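Long-range contacts in hypothetical protein PH1505 (Pyrococcus horikoshii, PDB 2CYJ), which is of unknown function and belongs to a conserved family of small proteins built round a mixed beta sheet, the DUF498 or Mth938-like family: residues A[21-26]-A[109-114]; A[62-67]-A[87-92]. All blocks are in the same frame, centred on the assembly; numbering follows the deposited sequence.

Contact 1: A[21-26]-A[109-114]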
ATOM      1  N   ASP A  21      -1.339  -8.966   2.235  1.00  2.74           N
ATOM      2  CA  ASP A  21      -1.029  -7.561   2.020  1.00  3.11           C
ATOM      3  C   ASP A  21       0.447  -7.257   2.240  1.00  3.13           C
ATOM      4  O   ASP A  21       1.104  -7.869   3.089  1.00  4.25           O
ATOM      5  CB  ASP A  21      -1.868  -6.697   2.960  1.00  4.48           C
ATOM      6  CG  ASP A  21      -3.344  -6.710   2.615  1.00  4.50           C
ATOM      7  OD1 ASP A  21      -3.775  -7.476   1.726  1.00  5.35           O
ATOM      8  OD2 ASP A  21      -4.083  -5.941   3.251  1.00  4.27           O
ATOM      9  N   ILE A  22       0.952  -6.285   1.494  1.00  2.48           N
ATOM     10  CA  ILE A  22       2.352  -5.899   1.596  1.00  3.22           C
ATOM     11  C   ILE A  22       2.552  -4.398   1.513  1.00  3.96           C
ATOM     12  O   ILE A  22       1.665  -3.651   1.090  1.00  4.61           O
ATOM     13  CB  ILE A  22       3.221  -6.542   0.470  1.00  3.77           C
ATOM     14  CG1 ILE A  22       2.696  -6.143  -0.916  1.00  6.01           C
ATOM     15  CG2 ILE A  22       3.234  -8.063   0.628  1.00  7.26           C
ATOM     16  CD1 ILE A  22       3.595  -6.601  -2.070  1.00  8.07           C
ATOM     17  N   VAL A  23       3.737  -3.984   1.949  1.00  3.86           N
ATOM     18  CA  VAL A  23       4.177  -2.605   1.900  1.00  3.08           C
ATOM     19  C   VAL A  23       5.464  -2.614   1.074  1.00  4.29           C
ATOM     20  O   VAL A  23       6.379  -3.398   1.338  1.00  4.38           O
ATOM     21  CB  VAL A  23       4.469  -2.044   3.312  1.00  4.15           C
ATOM     22  CG1 VAL A  23       5.012  -0.622   3.218  1.00  5.37           C
ATOM     23  CG2 VAL A  23       3.198  -2.059   4.136  1.00  5.74           C
ATOM     24  N   ILE A  24       5.506  -1.787   0.036  1.00  4.44           N
ATOM     25  CA  ILE A  24       6.683  -1.681  -0.810  1.00  3.45           C
ATOM     26  C   ILE A  24       7.261  -0.296  -0.539  1.00  3.69           C
ATOM     27  O   ILE A  24       6.609   0.725  -0.793  1.00  3.99           O
ATOM     28  CB  ILE A  24       6.330  -1.801  -2.307  1.00  4.42           C
ATOM     29  CG1 ILE A  24       5.630  -3.141  -2.572  1.00  4.55           C
ATOM     30  CG2 ILE A  24       7.594  -1.675  -3.146  1.00  6.19           C
ATOM     31  CD1 ILE A  24       4.947  -3.231  -3.937  1.00  6.72           C
ATOM     32  N   TYR A  25       8.466  -0.267   0.017  1.00  4.54           N
ATOM     33  CA  TYR A  25       9.145   0.983   0.328  1.00  4.81           C
ATOM     34  C   TYR A  25       9.802   1.583  -0.911  1.00  5.19           C
ATOM     35  O   TYR A  25      10.039   0.888  -1.892  1.00  5.19           O
ATOM     36  CB  TYR A  25      10.179   0.723   1.423  1.00  5.52           C
ATOM     37  CG  TYR A  25       9.510   0.403   2.734  1.00  8.68           C
ATOM     38  CD1 TYR A  25       9.086   1.430   3.574  1.00  8.28           C
ATOM     39  CD2 TYR A  25       9.209  -0.913   3.096  1.00  6.13           C
ATOM     40  CE1 TYR A  25       8.380   1.171   4.732  1.00  9.62           C
ATOM     41  CE2 TYR A  25       8.488  -1.187   4.270  1.00  9.21           C
ATOM     42  CZ  TYR A  25       8.080  -0.127   5.077  1.00  9.49           C
ATOM     43  OH  TYR A  25       7.362  -0.344   6.232  1.00 13.48           O
ATOM     44  N   PRO A  26      10.098   2.895  -0.883  1.00  5.19           N
ATOM     45  CA  PRO A  26      10.730   3.582  -2.018  1.00  6.64           C
ATOM     46  C   PRO A  26      11.967   2.887  -2.573  1.00  6.22           C
ATOM     47  O   PRO A  26      12.221   2.941  -3.778  1.00  7.10           O
ATOM     48  CB  PRO A  26      11.063   4.961  -1.445  1.00  5.46           C
ATOM     49  CG  PRO A  26       9.950   5.192  -0.493  1.00  6.43           C
ATOM     50  CD  PRO A  26       9.769   3.851   0.189  1.00  4.28           C
ATOM     51  N   ARG A 109       9.879   9.033  -5.411  1.00  7.35           N
ATOM     52  CA  ARG A 109      10.060   8.041  -4.368  1.00  7.02           C
ATOM     53  C   ARG A 109       8.663   7.649  -3.917  1.00  5.88           C
ATOM     54  O   ARG A 109       7.899   8.470  -3.410  1.00  7.76           O
ATOM     55  CB  ARG A 109      10.867   8.639  -3.225  1.00  6.32           C
ATOM     56  CG  ARG A 109      12.266   9.031  -3.660  1.00  9.21           C
ATOM     57  CD  ARG A 109      12.953   9.864  -2.614  1.00 18.78           C
ATOM     58  NE  ARG A 109      12.247  11.125  -2.419  1.00 20.01           N
ATOM     59  CZ  ARG A 109      12.600  12.053  -1.537  1.00 24.48           C
ATOM     60  NH1 ARG A 109      13.658  11.861  -0.760  1.00 22.18           N
ATOM     61  NH2 ARG A 109      11.897  13.172  -1.438  1.00 25.53           N
ATOM     62  N   ILE A 110       8.332   6.382  -4.117  1.00  6.25           N
ATOM     63  CA  ILE A 110       7.006   5.899  -3.797  1.00  5.25           C
ATOM     64  C   ILE A 110       6.918   4.860  -2.693  1.00  5.04           C
ATOM     65  O   ILE A 110       7.643   3.858  -2.708  1.00  5.29           O
ATOM     66  CB  ILE A 110       6.363   5.293  -5.060  1.00  8.21           C
ATOM     67  CG1 ILE A 110       6.508   6.262  -6.237  1.00 10.15           C
ATOM     68  CG2 ILE A 110       4.904   5.005  -4.809  1.00  7.62           C
ATOM     69  CD1 ILE A 110       6.222   5.628  -7.584  1.00 13.94           C
ATOM     70  N   LEU A 111       6.027   5.125  -1.739  1.00  4.30           N
ATOM     71  CA  LEU A 111       5.721   4.203  -0.646  1.00  3.94           C
ATOM     72  C   LEU A 111       4.363   3.608  -1.046  1.00  3.45           C
ATOM     73  O   LEU A 111       3.397   4.347  -1.257  1.00  4.90           O
ATOM     74  CB  LEU A 111       5.580   4.949   0.683  1.00  3.23           C
ATOM     75  CG  LEU A 111       5.052   4.102   1.853  1.00  5.06           C
ATOM     76  CD1 LEU A 111       5.996   2.933   2.172  1.00  5.91           C
ATOM     77  CD2 LEU A 111       4.892   5.013   3.071  1.00  5.74           C
ATOM     78  N   ALA A 112       4.277   2.287  -1.169  1.00  3.75           N
ATOM     79  CA  ALA A 112       3.016   1.670  -1.572  1.00  2.75           C
ATOM     80  C   ALA A 112       2.486   0.687  -0.544  1.00  4.75           C
ATOM     81  O   ALA A 112       3.246  -0.102   0.001  1.00  6.01           O
ATOM     82  CB  ALA A 112       3.191   0.944  -2.918  1.00  4.50           C
ATOM     83  N   ILE A 113       1.187   0.757  -0.265  1.00  3.06           N
ATOM     84  CA  ILE A 113       0.546  -0.174   0.665  1.00  2.40           C
ATOM     85  C   ILE A 113      -0.455  -0.896  -0.220  1.00  3.14           C
ATOM     86  O   ILE A 113      -1.343  -0.272  -0.820  1.00  3.79           O
ATOM     87  CB  ILE A 113      -0.171   0.557   1.806  1.00  3.04           C
ATOM     88  CG1 ILE A 113       0.849   1.378   2.605  1.00  4.65           C
ATOM     89  CG2 ILE A 113      -0.869  -0.457   2.712  1.00  6.06           C
ATOM     90  CD1 ILE A 113       0.222   2.340   3.599  1.00  7.05           C
ATOM     91  N   ILE A 114      -0.286  -2.207  -0.320  1.00  2.86           N
ATOM     92  CA  ILE A 114      -1.108  -3.019  -1.204  1.00  4.89           C
ATOM     93  C   ILE A 114      -2.017  -4.015  -0.500  1.00  3.26           C
ATOM     94  O   ILE A 114      -1.544  -4.950   0.158  1.00  5.48           O
ATOM     95  CB  ILE A 114      -0.189  -3.808  -2.172  1.00  5.48           C
ATOM     96  CG1 ILE A 114       0.805  -2.853  -2.858  1.00  5.15           C
ATOM     97  CG2 ILE A 114      -1.028  -4.598  -3.171  1.00  6.24           C
ATOM     98  CD1 ILE A 114       0.179  -1.793  -3.775  1.00  6.32           C
TER
HETATM   99  O   HOH W   1      10.217   4.359  -5.212  1.00 10.34           O

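Contact 2: A[62-67]-A[87-92]. With SO4 (sulfate ion), chain C.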
ATOM      1  N   ASP A  62       7.809  10.705  -1.728  1.00  6.58           N
ATOM      2  CA  ASP A  62       7.076  11.795  -2.365  1.00  5.08           C
ATOM      3  C   ASP A  62       5.618  11.423  -2.558  1.00  5.65           C
ATOM      4  O   ASP A  62       4.722  12.266  -2.493  1.00  5.60           O
ATOM      5  CB  ASP A  62       7.661  12.078  -3.755  1.00  9.37           C
ATOM      6  CG  ASP A  62       9.135  12.421  -3.717  1.00 10.15           C
ATOM      7  OD1 ASP A  62       9.501  13.357  -2.974  1.00 12.52           O
ATOM      8  OD2 ASP A  62       9.921  11.758  -4.435  1.00 10.36           O
ATOM      9  N   VAL A  63       5.398  10.137  -2.787  1.00  5.27           N
ATOM     10  CA  VAL A  63       4.082   9.620  -3.091  1.00  5.92           C
ATOM     11  C   VAL A  63       3.689   8.441  -2.226  1.00  4.22           C
ATOM     12  O   VAL A  63       4.501   7.544  -2.027  1.00  5.73           O
ATOM     13  CB  VAL A  63       4.055   9.107  -4.556  1.00  5.06           C
ATOM     14  CG1 VAL A  63       2.685   8.520  -4.896  1.00  6.36           C
ATOM     15  CG2 VAL A  63       4.423  10.224  -5.522  1.00 10.02           C
ATOM     16  N   LEU A  64       2.468   8.467  -1.696  1.00  5.08           N
ATOM     17  CA  LEU A  64       1.921   7.323  -0.965  1.00  2.59           C
ATOM     18  C   LEU A  64       0.877   6.760  -1.928  1.00  6.17           C
ATOM     19  O   LEU A  64      -0.086   7.447  -2.296  1.00  7.50           O
ATOM     20  CB  LEU A  64       1.221   7.708   0.348  1.00  5.44           C
ATOM     21  CG  LEU A  64       0.435   6.522   0.952  1.00  4.37           C
ATOM     22  CD1 LEU A  64       1.384   5.408   1.403  1.00  8.05           C
ATOM     23  CD2 LEU A  64      -0.415   6.999   2.114  1.00  7.21           C
ATOM     24  N   LEU A  65       1.090   5.520  -2.359  1.00  5.74           N
ATOM     25  CA  LEU A  65       0.179   4.848  -3.277  1.00  3.87           C
ATOM     26  C   LEU A  65      -0.483   3.692  -2.546  1.00  5.14           C
ATOM     27  O   LEU A  65       0.189   2.803  -2.020  1.00  6.62           O
ATOM     28  CB  LEU A  65       0.947   4.344  -4.506  1.00  4.67           C
ATOM     29  CG  LEU A  65       0.186   3.598  -5.620  1.00  9.66           C
ATOM     30  CD1 LEU A  65       0.021   2.133  -5.249  0.50 14.02           C
ATOM     31  CD2 LEU A  65      -1.146   4.274  -5.890  0.50 14.91           C
ATOM     32  N   VAL A  66      -1.807   3.717  -2.494  1.00  5.09           N
ATOM     33  CA  VAL A  66      -2.538   2.658  -1.817  1.00  4.36           C
ATOM     34  C   VAL A  66      -3.393   1.850  -2.779  1.00  5.41           C
ATOM     35  O   VAL A  66      -4.216   2.414  -3.504  1.00  7.01           O
ATOM     36  CB  VAL A  66      -3.475   3.222  -0.704  1.00  3.99           C
ATOM     37  CG1 VAL A  66      -4.160   2.078   0.050  1.00  4.36           C
ATOM     38  CG2 VAL A  66      -2.675   4.090   0.273  1.00  7.17           C
ATOM     39  N   GLY A  67      -3.154   0.539  -2.801  1.00  4.70           N
ATOM     40  CA  GLY A  67      -3.947  -0.396  -3.589  1.00  4.62           C
ATOM     41  C   GLY A  67      -5.046  -0.750  -2.594  1.00  4.91           C
ATOM     42  O   GLY A  67      -4.815  -1.464  -1.607  1.00  4.48           O
ATOM     43  N   LYS A  87       2.153  15.099   1.074  1.00 10.46           N
ATOM     44  CA  LYS A  87       2.594  14.196   0.018  1.00  9.30           C
ATOM     45  C   LYS A  87       1.551  14.026  -1.088  1.00  8.29           C
ATOM     46  O   LYS A  87       0.403  14.452  -0.951  1.00 10.91           O
ATOM     47  CB  LYS A  87       2.898  12.820   0.622  1.00  9.09           C
ATOM     48  CG  LYS A  87       3.885  12.825   1.779  1.00 10.84           C
ATOM     49  CD  LYS A  87       5.233  13.386   1.361  1.00 13.14           C
ATOM     50  CE  LYS A  87       6.284  13.182   2.443  1.00 13.92           C
ATOM     51  NZ  LYS A  87       7.598  13.746   2.035  1.00 17.34           N
ATOM     52  N   GLU A  88       1.962  13.409  -2.189  1.00  8.18           N
ATOM     53  CA  GLU A  88       1.048  13.123  -3.289  1.00  6.14           C
ATOM     54  C   GLU A  88       0.439  11.789  -2.844  1.00  9.69           C
ATOM     55  O   GLU A  88       1.167  10.835  -2.585  1.00  9.38           O
ATOM     56  CB  GLU A  88       1.834  12.989  -4.597  1.00 10.36           C
ATOM     57  CG  GLU A  88       1.006  12.642  -5.833  1.00 11.72           C
ATOM     58  CD  GLU A  88       1.817  12.731  -7.115  1.00 10.96           C
ATOM     59  OE1 GLU A  88       3.019  13.068  -7.045  1.00 15.89           O
ATOM     60  OE2 GLU A  88       1.254  12.462  -8.194  1.00 15.11           O
ATOM     61  N   VAL A  89      -0.883  11.736  -2.707  1.00  7.37           N
ATOM     62  CA  VAL A  89      -1.546  10.524  -2.236  1.00  8.55           C
ATOM     63  C   VAL A  89      -2.524   9.973  -3.257  1.00  8.69           C
ATOM     64  O   VAL A  89      -3.448  10.658  -3.698  1.00  9.32           O
ATOM     65  CB  VAL A  89      -2.264  10.791  -0.892  1.00  8.90           C
ATOM     66  CG1 VAL A  89      -3.001   9.542  -0.420  1.00 10.50           C
ATOM     67  CG2 VAL A  89      -1.235  11.230   0.157  1.00 10.17           C
ATOM     68  N   ILE A  90      -2.311   8.716  -3.616  1.00  5.94           N
ATOM     69  CA  ILE A  90      -3.112   8.040  -4.619  1.00  6.58           C
ATOM     70  C   ILE A  90      -3.767   6.794  -4.028  1.00  6.72           C
ATOM     71  O   ILE A  90      -3.092   5.959  -3.420  1.00  7.91           O
ATOM     72  CB  ILE A  90      -2.218   7.589  -5.780  1.00  5.55           C
ATOM     73  CG1 ILE A  90      -1.378   8.763  -6.287  1.00 11.72           C
ATOM     74  CG2 ILE A  90      -3.079   7.017  -6.918  1.00 10.12           C
ATOM     75  CD1 ILE A  90      -0.333   8.353  -7.310  1.00 10.78           C
ATOM     76  N   GLU A  91      -5.076   6.670  -4.207  1.00  7.33           N
ATOM     77  CA  GLU A  91      -5.806   5.507  -3.715  1.00  5.03           C
ATOM     78  C   GLU A  91      -6.621   4.948  -4.870  1.00  4.95           C
ATOM     79  O   GLU A  91      -7.552   5.602  -5.343  1.00  8.36           O
ATOM     80  CB  GLU A  91      -6.739   5.901  -2.571  1.00  8.16           C
ATOM     81  CG  GLU A  91      -6.038   6.398  -1.326  1.00 11.27           C
ATOM     82  CD  GLU A  91      -6.996   6.547  -0.162  1.00 17.45           C
ATOM     83  OE1 GLU A  91      -7.243   7.693   0.270  1.00 19.64           O
ATOM     84  OE2 GLU A  91      -7.512   5.515   0.319  1.00 16.37           O
ATOM     85  N   LYS A  92      -6.268   3.746  -5.319  1.00  3.86           N
ATOM     86  CA  LYS A  92      -6.965   3.092  -6.427  1.00  4.35           C
ATOM     87  C   LYS A  92      -7.091   1.597  -6.198  1.00  3.95           C
ATOM     88  O   LYS A  92      -6.285   1.014  -5.472  1.00  5.52           O
ATOM     89  CB  LYS A  92      -6.195   3.271  -7.740  1.00  5.42           C
ATOM     90  CG  LYS A  92      -6.020   4.712  -8.192  1.00  6.37           C
ATOM     91  CD  LYS A  92      -7.347   5.343  -8.511  1.00  9.49           C
ATOM     92  CE  LYS A  92      -7.180   6.838  -8.706  1.00 19.78           C
ATOM     93  NZ  LYS A  92      -8.454   7.465  -9.137  1.00 21.92           N
TER
HETATM   94  S   SO4 C2001      -8.055   7.282 -12.366  0.70 31.55           S
HETATM   95  O1  SO4 C2001      -6.855   7.506 -11.542  0.70 33.60           O
HETATM   96  O2  SO4 C2001      -7.708   7.516 -13.781  0.70 29.94           O
HETATM   97  O3  SO4 C2001      -8.525   5.901 -12.165  0.70 22.50           O
HETATM   98  O4  SO4 C2001      -9.126   8.210 -11.958  0.70 33.15           O
HETATM   99  O   HOH W   2       8.387  14.548  -0.703  1.00 20.69           O

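Contact 1: A[21-26]-A[109-114]
The methyl CD1 of L111 lies against both V23 and Y25. It meets V23 CG1 at 3.8 Å, the two branches crossing obliquely. It also comes within 3.7 Å of Y25 CD1, while V23 CG1 covers one ring face off-centre, toward the rim. Chi1 of 171° sets the L111 CG anti to the backbone N, and chi2 of 61° then turns CD1 toward V23 and Y25. The face bearing I22, I24, A112 and I114 packs differently. I22 and I114 lie side by side, pointing the same way, with CG1 of I22 3.9 Å from CB of I114; chi1 of 58° sets that CG1 between the backbone N and the carbonyl carbon. I24 and A112 approach CB to CB at 4.2 Å, and I24 CD1 lies 4.3 Å from I114 CG1. Paired backbone bonds join I22 to I114 and I24 to A112, and V23 faces I113 as a non-hydrogen-bonded pair. Beyond them a water takes over, donating to P26 O and accepting from I110 N. Helix 94-104 covers I24 and I114 through L101 and L98, and Y56 covers V23 and Y25. This is antiparallel pairing in the buried middle of the five-stranded mixed sheet of an alpha/beta fold.

Contact 2: A[62-67]-A[87-92]
V63 and I90 make the close-packed part of this parallel pairing, CG1 of V63 lying 3.9 Å from CD1 of I90. In I90, chi1 of -52° puts CG1 beside the backbone N, and the extended chi2 (172°) carries CD1 on to V63. L65 also crosses I90, but it is modelled in two conformers, and the very short approach of its CD2 is doubtful. Beneath these side chains the backbones are gripped by five N-H...O=C bonds, from E88 N to D62 O at one end to K92 N to V66 O at the other. The shortest runs from V66 N to I90 O at 2.7 Å. On the other face L64 and V89 touch more thinly, CB to CG2 at 4.3 Å, and V66 CB meets the CG methylene of E91.

The polar ends and the outer side are more open. E88 runs alongside V63, its OE1 3.5 Å from V63 CG2, and is held by a salt bridge to K108. At the start of the strands K87 NZ and D62 OD1 stay 5.4 Å apart, joined through a water; K87 is held chiefly by F61 and D62 by R109. At the far end K92 bends away, and its NZ gives weak hydrogen bonds to a sulfate, probably from the crystallisation liquor, at 2.9 Å from O1 and 3.0 Å from O4. An alanine in place of K92 removes the ammonium group, and the sulfate would probably lose its charged mate here and be held less firmly.

Helix 94-104 packs over the face of L65, I90 and K92 through A97 and L100. V84 and L76 lie over L64 and V89, E91 OE2 accepts from L76 N, and strand 88-92 forms the outer edge of the sheet, next to strand 63-68.

In the fold
Contacts 1 and 2 are successive pairings in one sheet, their centres about 9 Å apart. Strands 110-115 and 63-68 join them in parallel, with probable hydrogen bonds from L65 N to L111 O and from G67 N to I113 O, both 2.8 Å. The A112 methyl packs on the next strand's backbone, CB 3.6 Å from L65 O. A salt bridge from R109 to D62 also ties the two. Contact 1 is antiparallel and mostly buried; contact 2 is parallel and reaches a partly exposed edge. Helix 94-104, which follows strand 88-92 and leads to strand 110-115, packs against both. With the function unknown, no active site can be assigned; the sulfate touches contact 2 alone.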